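PDB 1VHO: endoglucanase from Thermotoga maritima, which probably acts as an aminopeptidase of the M42 family that depends on two divalent metal ions, despite its name as an endoglucanase. Local coordinates for residues A[12-16]-A[157-161]; A[49-53]-A[211-216]; A[113-118]-A[136-142]; A[265-269]-A[331-335]. All blocks are in the same frame, centred on the assembly; numbering follows the deposited sequence. Where two conformers were deposited one is given.

Contact 1: A[12-16]-A[157-161]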
# COMPACT_ATOMS: atom_id res chain seq x y z
N MSE A 12 1.08 7.68 9.43
CA MSE A 12 2.42 8.29 9.29
C MSE A 12 3.53 7.30 9.54
O MSE A 12 4.53 7.20 8.76
CB MSE A 12 2.51 9.49 10.27
CG MSE A 12 1.71 10.68 9.74
SE MSE A 12 2.09 12.21 10.85
CE MSE A 12 1.17 11.68 12.41
N GLU A 13 3.35 6.40 10.52
CA GLU A 13 4.39 5.42 10.82
C GLU A 13 4.51 4.42 9.65
O GLU A 13 5.65 4.09 9.30
CB GLU A 13 4.16 4.67 12.14
CG GLU A 13 4.25 5.60 13.34
CD GLU A 13 4.26 4.88 14.69
OE1 GLU A 13 4.00 3.68 14.83
OE2 GLU A 13 4.54 5.58 15.67
N LEU A 14 3.39 4.03 9.06
CA LEU A 14 3.43 3.05 7.95
C LEU A 14 4.08 3.69 6.72
O LEU A 14 4.89 3.08 6.06
CB LEU A 14 2.02 2.55 7.60
CG LEU A 14 1.41 1.52 8.60
CD1 LEU A 14 -0.09 1.36 8.32
CD2 LEU A 14 2.15 0.21 8.43
N SER A 15 3.74 4.96 6.50
CA SER A 15 4.33 5.70 5.36
C SER A 15 5.85 5.85 5.52
O SER A 15 6.59 5.68 4.53
CB SER A 15 3.65 7.07 5.34
OG SER A 15 4.33 7.90 4.40
N ASN A 16 6.32 6.15 6.73
CA ASN A 16 7.76 6.37 6.94
C ASN A 16 8.61 5.12 6.82
O ASN A 16 9.81 5.27 6.52
CB ASN A 16 8.03 7.06 8.28
CG ASN A 16 7.54 8.50 8.29
OD1 ASN A 16 7.43 9.17 7.26
ND2 ASN A 16 7.26 9.03 9.48
N GLN A 157 11.05 10.86 2.42
CA GLN A 157 9.93 11.74 2.81
C GLN A 157 9.47 11.41 4.23
O GLN A 157 9.22 10.22 4.52
CB GLN A 157 8.72 11.48 1.91
CG GLN A 157 7.49 12.38 2.19
CD GLN A 157 7.74 13.81 1.79
OE1 GLN A 157 8.42 14.12 0.80
NE2 GLN A 157 7.17 14.82 2.49
N THR A 158 9.30 12.46 5.01
CA THR A 158 8.81 12.27 6.40
C THR A 158 7.32 12.63 6.37
O THR A 158 6.98 13.72 5.91
CB THR A 158 9.59 13.20 7.32
OG1 THR A 158 10.96 12.67 7.37
CG2 THR A 158 9.07 13.19 8.76
N ALA A 159 6.46 11.71 6.80
CA ALA A 159 5.04 11.99 6.73
C ALA A 159 4.61 13.13 7.67
O ALA A 159 5.24 13.31 8.73
CB ALA A 159 4.25 10.72 7.09
N PHE A 160 3.54 13.82 7.32
CA PHE A 160 3.05 14.91 8.18
C PHE A 160 1.53 14.97 8.12
O PHE A 160 0.84 14.36 7.30
CB PHE A 160 3.62 16.27 7.78
CG PHE A 160 3.34 16.81 6.41
CD1 PHE A 160 2.19 17.55 6.15
CD2 PHE A 160 4.17 16.57 5.34
CE1 PHE A 160 1.92 18.04 4.88
CE2 PHE A 160 3.94 17.06 4.07
CZ PHE A 160 2.77 17.80 3.84
N GLU A 161 0.99 15.71 9.09
CA GLU A 161 -0.45 15.93 9.13
C GLU A 161 -0.69 17.41 8.81
O GLU A 161 0.12 18.29 9.16
CB GLU A 161 -0.98 15.63 10.54
CG GLU A 161 -1.01 14.15 10.83
CD GLU A 161 -1.47 13.79 12.23
OE1 GLU A 161 -0.90 14.37 13.20
OE2 GLU A 161 -2.34 12.90 12.38
O HOH W 1 6.44 9.79 4.21
O HOH W 2 6.27 11.47 10.50
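Met12, Ser15 and Asn16 bring the last turn of helix 7-16 against the extended loop that leads into strand 160-162, a surface contact where the chain of this M42 peptidase returns from strand 152-155. Ala159 sits at its middle, its CB turned to the helix and 3.7 Å from Met12 CG. Beyond it the selenomethionine Met12 bends at chi3 (-72°) and crosses the side chain of Glu161 at about a right angle, its CE lying 3.4 Å from Glu161 CD. The polar grip comes from Asn16: its OD1 takes the backbone N-H of Ala159 at 2.8 Å, in the carbonyl plane and on a lone pair. A water accepts from Asn16 ND2 and donates to Ala159 O, so the amide serves the N-H of Ala159 directly and its carbonyl oxygen through the water. Replacing Asn16 by a leucine would probably leave the Ala159 N-H without this acceptor and break the water link to Ala159 O. Ser15 OG, hydrogen-bonded to the backbone of Lys169, also accepts from a second water, which gives its other hydrogen to Gln157 O at 2.8 Å.

Contact 2: A[49-53]-A[211-216]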
# COMPACT_ATOMS: atom_id res chain seq x y z
N SER A 49 5.06 -12.48 2.78
CA SER A 49 3.73 -11.87 2.99
C SER A 49 3.26 -12.24 4.38
O SER A 49 3.76 -13.24 4.96
CB SER A 49 2.71 -12.30 1.95
OG SER A 49 2.99 -11.83 0.64
N LEU A 50 2.37 -11.47 4.98
CA LEU A 50 1.88 -11.75 6.30
C LEU A 50 0.35 -11.95 6.28
O LEU A 50 -0.35 -11.16 5.63
CB LEU A 50 2.25 -10.59 7.25
CG LEU A 50 1.71 -10.67 8.67
CD1 LEU A 50 2.54 -11.65 9.52
CD2 LEU A 50 1.73 -9.30 9.35
N ILE A 51 -0.13 -13.02 6.87
CA ILE A 51 -1.58 -13.29 6.94
C ILE A 51 -2.02 -13.33 8.38
O ILE A 51 -1.49 -14.14 9.18
CB ILE A 51 -2.02 -14.58 6.21
CG1 ILE A 51 -1.81 -14.46 4.71
CG2 ILE A 51 -3.53 -14.84 6.49
CD1 ILE A 51 -0.38 -14.64 4.20
N GLY A 52 -2.88 -12.40 8.81
CA GLY A 52 -3.35 -12.38 10.21
C GLY A 52 -4.62 -13.26 10.24
O GLY A 52 -5.46 -13.06 9.32
N TYR A 53 -4.79 -14.11 11.22
CA TYR A 53 -6.00 -14.96 11.26
C TYR A 53 -6.79 -14.71 12.53
O TYR A 53 -6.26 -14.77 13.65
CB TYR A 53 -5.62 -16.44 11.14
CG TYR A 53 -6.76 -17.40 11.43
CD1 TYR A 53 -7.91 -17.35 10.67
CD2 TYR A 53 -6.70 -18.32 12.46
CE1 TYR A 53 -8.97 -18.20 10.89
CE2 TYR A 53 -7.75 -19.21 12.70
CZ TYR A 53 -8.87 -19.14 11.90
OH TYR A 53 -9.95 -19.97 12.11
N ALA A 211 -0.85 -15.29 -2.38
CA ALA A 211 -0.26 -14.84 -1.11
C ALA A 211 -0.95 -15.56 0.04
O ALA A 211 -0.35 -16.05 0.98
CB ALA A 211 -0.41 -13.33 -0.96
N LEU A 212 -2.28 -15.51 0.03
CA LEU A 212 -3.04 -16.15 1.11
C LEU A 212 -2.71 -17.63 1.27
O LEU A 212 -2.47 -18.07 2.39
CB LEU A 212 -4.53 -15.98 0.83
CG LEU A 212 -5.49 -16.81 1.68
CD1 LEU A 212 -5.37 -16.45 3.14
CD2 LEU A 212 -6.93 -16.58 1.18
N THR A 213 -2.63 -18.37 0.16
CA THR A 213 -2.37 -19.82 0.26
C THR A 213 -0.94 -20.17 0.57
O THR A 213 -0.64 -21.31 0.94
CB THR A 213 -2.87 -20.62 -0.95
OG1 THR A 213 -2.36 -20.09 -2.17
CG2 THR A 213 -4.40 -20.57 -1.02
N GLY A 214 -0.05 -19.16 0.62
CA GLY A 214 1.34 -19.41 1.01
C GLY A 214 1.39 -19.60 2.52
O GLY A 214 2.42 -19.98 3.08
N ALA A 215 0.29 -19.27 3.20
CA ALA A 215 0.13 -19.39 4.62
C ALA A 215 -1.01 -20.32 5.04
O ALA A 215 -0.89 -21.04 6.01
CB ALA A 215 -0.17 -18.00 5.23
N TYR A 216 -2.19 -20.20 4.44
CA TYR A 216 -3.34 -21.02 4.80
C TYR A 216 -4.00 -21.61 3.57
O TYR A 216 -4.46 -20.89 2.67
CB TYR A 216 -4.39 -20.19 5.55
CG TYR A 216 -3.95 -19.70 6.91
CD1 TYR A 216 -4.06 -20.49 8.04
CD2 TYR A 216 -3.40 -18.42 7.03
CE1 TYR A 216 -3.65 -20.02 9.28
CE2 TYR A 216 -2.96 -17.95 8.25
CZ TYR A 216 -3.09 -18.75 9.37
OH TYR A 216 -2.66 -18.28 10.58
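Ile51 lies along the ring of Tyr216, the two side chains sliding past each other in opposite directions. CG2 of Ile51 meets the ring at its edge, near the ring plane, and stands 3.6 Å from Tyr216 CE2. The other branch runs toward the helix end: with CG1 anti to the carbonyl carbon (chi1 -67°) and chi2 at 78°, CD1 is brought to the methyl of Ala215, where Ile51 CD1 and Ala215 CB are 3.5 Å apart, and it also touches the carbonyl oxygen of Ala211. Leu212 CD1 touches Ile51 CG2 more loosely, at 4.1 Å. One isoleucine thus fills the angle between the last helical residues and the chain that leaves them. The hydroxyl end of Tyr216 reaches past Ile51 to Tyr53, its OH 3.5 Å from Tyr53 CB. Their rings meet obliquely, with centroids 5.7 Å apart and planes at 43°; Tyr197 of strand 195-201 stacks on Tyr53 and meets Tyr216 edge-to-face. The Tyr216 hydroxyl is hydrogen-bonded to Glu41, while Lys43 makes a cation-pi contact with its ring. At the other end Ser49 OG approaches the methyl of Ala211 and is hydrogen-bonded to Glu205, a predicted zinc ligand, so the contact borders the probable metal site. Strand 50-54 runs between strands 41-44 and 195-201 of the mixed eight-stranded sheet; helix 208-213 and the turn after it cover one face here, and Leu50 points away to helix 25-35.

Contact 3: A[113-118]-A[136-142]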
# COMPACT_ATOMS: atom_id res chain seq x y z
N VAL A 113 19.68 13.97 -3.80
CA VAL A 113 18.61 14.46 -4.64
C VAL A 113 18.85 14.01 -6.08
O VAL A 113 19.94 14.24 -6.61
CB VAL A 113 18.61 16.01 -4.61
CG1 VAL A 113 17.54 16.58 -5.54
CG2 VAL A 113 18.42 16.52 -3.19
N ILE A 114 17.85 13.32 -6.63
CA ILE A 114 17.95 12.83 -8.00
C ILE A 114 18.16 13.98 -8.99
O ILE A 114 17.54 15.06 -8.91
CB ILE A 114 16.67 12.07 -8.41
CG1 ILE A 114 16.60 10.73 -7.64
CG2 ILE A 114 16.63 11.82 -9.91
CD1 ILE A 114 15.27 10.04 -7.82
N GLY A 115 19.20 13.84 -9.82
CA GLY A 115 19.54 14.78 -10.84
C GLY A 115 20.25 16.04 -10.40
O GLY A 115 20.59 16.88 -11.24
N MSE A 116 20.55 16.21 -9.10
CA MSE A 116 21.22 17.37 -8.64
C MSE A 116 22.73 17.28 -8.83
O MSE A 116 23.33 16.36 -8.34
CB MSE A 116 20.96 17.62 -7.11
CG MSE A 116 21.57 19.00 -6.70
SE MSE A 116 21.04 19.24 -4.81
CE MSE A 116 22.32 18.23 -3.97
N LEU A 117 23.34 18.30 -9.42
CA LEU A 117 24.80 18.29 -9.56
C LEU A 117 25.43 19.09 -8.42
O LEU A 117 24.86 20.10 -8.00
CB LEU A 117 25.22 19.07 -10.86
CG LEU A 117 24.71 18.41 -12.16
CD1 LEU A 117 24.99 19.29 -13.37
CD2 LEU A 117 25.33 17.04 -12.30
N ALA A 118 26.60 18.66 -7.98
CA ALA A 118 27.35 19.44 -6.98
C ALA A 118 27.78 20.75 -7.68
O ALA A 118 27.92 20.76 -8.91
CB ALA A 118 28.65 18.70 -6.65
N ILE A 136 18.37 8.56 -14.52
CA ILE A 136 18.11 8.87 -13.10
C ILE A 136 19.48 8.76 -12.42
O ILE A 136 20.04 7.68 -12.46
CB ILE A 136 17.22 7.79 -12.46
CG1 ILE A 136 15.94 7.63 -13.30
CG2 ILE A 136 16.87 8.15 -11.01
CD1 ILE A 136 15.25 8.93 -13.56
N PHE A 137 19.99 9.84 -11.85
CA PHE A 137 21.31 9.71 -11.24
C PHE A 137 21.45 10.55 -9.97
O PHE A 137 20.64 11.42 -9.71
CB PHE A 137 22.40 10.21 -12.24
CG PHE A 137 22.42 11.67 -12.49
CD1 PHE A 137 23.25 12.52 -11.77
CD2 PHE A 137 21.57 12.25 -13.43
CE1 PHE A 137 23.24 13.88 -11.99
CE2 PHE A 137 21.55 13.61 -13.68
CZ PHE A 137 22.40 14.44 -12.93
N VAL A 138 22.52 10.28 -9.24
CA VAL A 138 22.87 11.09 -8.07
C VAL A 138 24.36 11.40 -8.24
O VAL A 138 25.05 10.58 -8.89
CB VAL A 138 22.57 10.49 -6.72
CG1 VAL A 138 21.03 10.43 -6.54
CG2 VAL A 138 23.21 9.14 -6.45
N ASP A 139 24.77 12.58 -7.81
CA ASP A 139 26.17 13.03 -7.90
C ASP A 139 26.89 12.53 -6.64
O ASP A 139 26.63 13.03 -5.54
CB ASP A 139 26.20 14.55 -8.03
CG ASP A 139 27.58 15.14 -8.29
OD1 ASP A 139 28.58 14.56 -7.83
OD2 ASP A 139 27.61 16.22 -8.91
N LEU A 140 27.73 11.54 -6.79
CA LEU A 140 28.50 10.90 -5.72
C LEU A 140 29.44 11.78 -4.96
O LEU A 140 29.75 11.50 -3.79
CB LEU A 140 29.28 9.71 -6.28
CG LEU A 140 28.66 8.32 -6.24
CD1 LEU A 140 27.14 8.33 -6.15
CD2 LEU A 140 29.12 7.53 -7.46
N SER A 141 29.85 12.93 -5.53
CA SER A 141 30.75 13.82 -4.82
C SER A 141 30.01 14.47 -3.65
O SER A 141 30.66 15.12 -2.82
CB SER A 141 31.34 14.87 -5.77
OG SER A 141 30.33 15.75 -6.16
N LEU A 142 28.68 14.40 -3.61
CA LEU A 142 27.86 14.93 -2.56
C LEU A 142 27.63 13.92 -1.43
O LEU A 142 27.06 14.32 -0.41
CB LEU A 142 26.49 15.38 -3.07
CG LEU A 142 26.53 16.59 -4.03
CD1 LEU A 142 25.20 16.88 -4.66
CD2 LEU A 142 27.07 17.84 -3.34
O HOH W 3 22.67 14.26 -6.71
O HOH W 4 28.84 18.46 -10.18
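The ring of Phe137, with Gly115 CA over one face in a CH-pi contact 3.8 Å from the centroid, is the apolar centre. Leu117 comes to the edge of the same ring, its CD2 3.8 Å from Phe137 CE1. On one flank Ile114 and Ile136 touch through their CG2 methyls; on the other, Leu142 packs against Met116, a selenomethionine, and Ala118. Gly115 belongs to a type II turn from Val113 to Met116, and its N-H gives a nearly straight bond to Phe137 O at 2.8 Å (172°). Between the segments a water donates to Val113 O and Met116 O and accepts from Asp139 N. The polar edge centres on Asp139, itself buried, whose OD2 takes the Ala118 N-H at 2.8 Å, from above the carboxylate plane. OD1 accepts from N and OG of Ser141, the first closing an Asx turn, and from Gln81. An alanine in place of Asp139 would probably leave the N-H of Ala118 without its acceptor and free the Ser141 turn to shift. Strand 137-139 edges the six-stranded antiparallel sheet beside strand 82-87, so the turn that follows one outermost strand, 108-113, is bonded to the other.

Contact 4: A[265-269]-A[331-335]. With SO4 (sulfate ion), chain D.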
# COMPACT_ATOMS: atom_id res chain seq x y z
N ILE A 265 -25.02 -2.93 4.46
CA ILE A 265 -24.45 -2.85 5.84
C ILE A 265 -24.01 -1.43 6.07
O ILE A 265 -24.21 -0.81 7.11
CB ILE A 265 -23.28 -3.84 5.96
CG1 ILE A 265 -23.89 -5.25 6.06
CG2 ILE A 265 -22.45 -3.55 7.23
CD1 ILE A 265 -22.97 -6.39 5.76
N ALA A 266 -23.36 -0.81 5.03
CA ALA A 266 -22.94 0.59 5.24
C ALA A 266 -24.12 1.48 5.53
O ALA A 266 -24.08 2.43 6.33
CB ALA A 266 -22.18 1.08 3.99
N LYS A 267 -25.20 1.23 4.77
CA LYS A 267 -26.42 2.06 4.97
C LYS A 267 -26.97 1.92 6.38
O LYS A 267 -27.24 2.92 7.09
CB LYS A 267 -27.46 1.57 3.95
CG LYS A 267 -28.69 2.47 3.91
CD LYS A 267 -29.85 1.78 3.18
CE LYS A 267 -31.04 2.76 3.24
NZ LYS A 267 -32.16 2.28 2.38
N LYS A 268 -27.06 0.70 6.87
CA LYS A 268 -27.59 0.47 8.24
C LYS A 268 -26.71 1.10 9.29
O LYS A 268 -27.18 1.63 10.29
CB LYS A 268 -27.75 -1.03 8.49
CG LYS A 268 -28.03 -1.40 9.95
CD LYS A 268 -28.20 -2.91 10.10
CE LYS A 268 -28.35 -3.28 11.57
NZ LYS A 268 -27.94 -4.69 11.87
N HIS A 269 -25.38 1.08 9.09
CA HIS A 269 -24.46 1.66 10.04
C HIS A 269 -23.98 3.05 9.74
O HIS A 269 -23.02 3.49 10.37
CB HIS A 269 -23.26 0.69 10.24
CG HIS A 269 -23.79 -0.56 10.90
ND1 HIS A 269 -23.87 -0.64 12.28
CD2 HIS A 269 -24.28 -1.72 10.40
CE1 HIS A 269 -24.39 -1.81 12.60
NE2 HIS A 269 -24.65 -2.47 11.49
N ALA A 331 -17.79 -8.48 8.58
CA ALA A 331 -17.50 -9.72 9.26
C ALA A 331 -18.57 -10.06 10.28
O ALA A 331 -18.71 -11.25 10.64
CB ALA A 331 -16.11 -9.68 9.93
N VAL A 332 -19.31 -9.11 10.80
CA VAL A 332 -20.37 -9.37 11.78
C VAL A 332 -21.72 -9.68 11.17
O VAL A 332 -22.38 -10.67 11.52
CB VAL A 332 -20.53 -8.16 12.71
CG1 VAL A 332 -21.69 -8.37 13.72
CG2 VAL A 332 -19.25 -7.88 13.49
N GLU A 333 -22.12 -8.93 10.12
CA GLU A 333 -23.43 -9.07 9.53
C GLU A 333 -23.57 -9.69 8.18
O GLU A 333 -24.73 -9.91 7.76
CB GLU A 333 -24.03 -7.62 9.40
CG GLU A 333 -24.18 -7.02 10.81
CD GLU A 333 -24.79 -5.65 10.78
OE1 GLU A 333 -25.10 -5.16 9.67
OE2 GLU A 333 -24.92 -4.99 11.83
N LEU A 334 -22.50 -9.89 7.43
CA LEU A 334 -22.63 -10.47 6.11
C LEU A 334 -23.35 -11.84 6.12
O LEU A 334 -22.94 -12.76 6.81
CB LEU A 334 -21.32 -10.63 5.37
CG LEU A 334 -21.37 -11.19 3.94
CD1 LEU A 334 -22.13 -10.23 3.01
CD2 LEU A 334 -19.94 -11.39 3.40
N GLU A 335 -24.29 -11.93 5.23
CA GLU A 335 -25.13 -13.04 4.88
C GLU A 335 -26.08 -13.51 5.97
O GLU A 335 -27.23 -13.74 5.58
CB GLU A 335 -24.30 -14.23 4.34
CG GLU A 335 -24.21 -15.43 5.25
CD GLU A 335 -23.50 -16.62 4.66
OE1 GLU A 335 -23.31 -17.63 5.37
OE2 GLU A 335 -23.11 -16.56 3.48
S SO4 D . -21.69 1.07 14.70
O1 SO4 D . -21.79 2.38 15.46
O2 SO4 D . -22.78 1.10 13.68
O3 SO4 D . -20.33 0.97 14.09
O4 SO4 D . -21.92 -0.05 15.67
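Glu333 OE2 is gripped by His269 and Lys268 from opposite faces of the carboxylate plane. The imidazole comes in on the syn side, its NE2 2.6 Å from Glu333 OE2, with an N-H...O angle of 148°; ring and carboxylate planes stand 47° apart, so the two flat groups are well turned from one another. Lys268 closes a salt bridge from its NZ to the same Glu333 OE2 at 3.0 Å, well above the carboxylate plane. Both partners reach across because their chains are stretched: Glu333 is extended beyond CG (chi2 -178°), and Lys268 runs out straight to its ammonium group. Next to the polar group, Ile265 slides alongside Glu333 in the opposite direction. Its CG1 is 3.8 Å from Glu333 OE1, and its CD1 reaches 3.9 Å from the backbone N of Leu334.

The positioning comes from two helix ends. His269 follows helix 256-268, its backbone N still bonded to Ile265 O, while Glu333 closes helix 317-333. Arg325 of the latter helix binds the carbonyl oxygen of His269, and Leu329 touches the side chain of His269. At the far side of the ring, His269 ND1 donates to O2 of a sulfate ion that Arg325 also binds, a bond so short, 2.5 Å, that its exact length is doubtful. Donation from both ring nitrogens would be consistent with a protonated imidazole in this crystal; the sulfate probably comes from the crystallisation liquor, so this need not hold without it.

How the contacts relate
The four contacts are separate, none touching another. Contacts 2 and 4 belong to the part of the fold built on the mixed eight-stranded sheet: contact 2 packs a helix end on its strand 50-54, and contact 4 joins the ends of helices 256-268 and 317-333, with centres about 25 Å apart. Contact 3 lies at the edge of the six-stranded antiparallel sheet, about 53 Å from contact 4 between centres. Contact 1 sits between these regions, its centre about 24 Å from that of contact 3 and about 26 Å from that of contact 2. Along the chain, contacts 1 and 2 interleave, contact 3 falls within the span of both, and contact 4 follows. At contact 1 the chain returning from the second sheet lies against N-terminal helix 7-16.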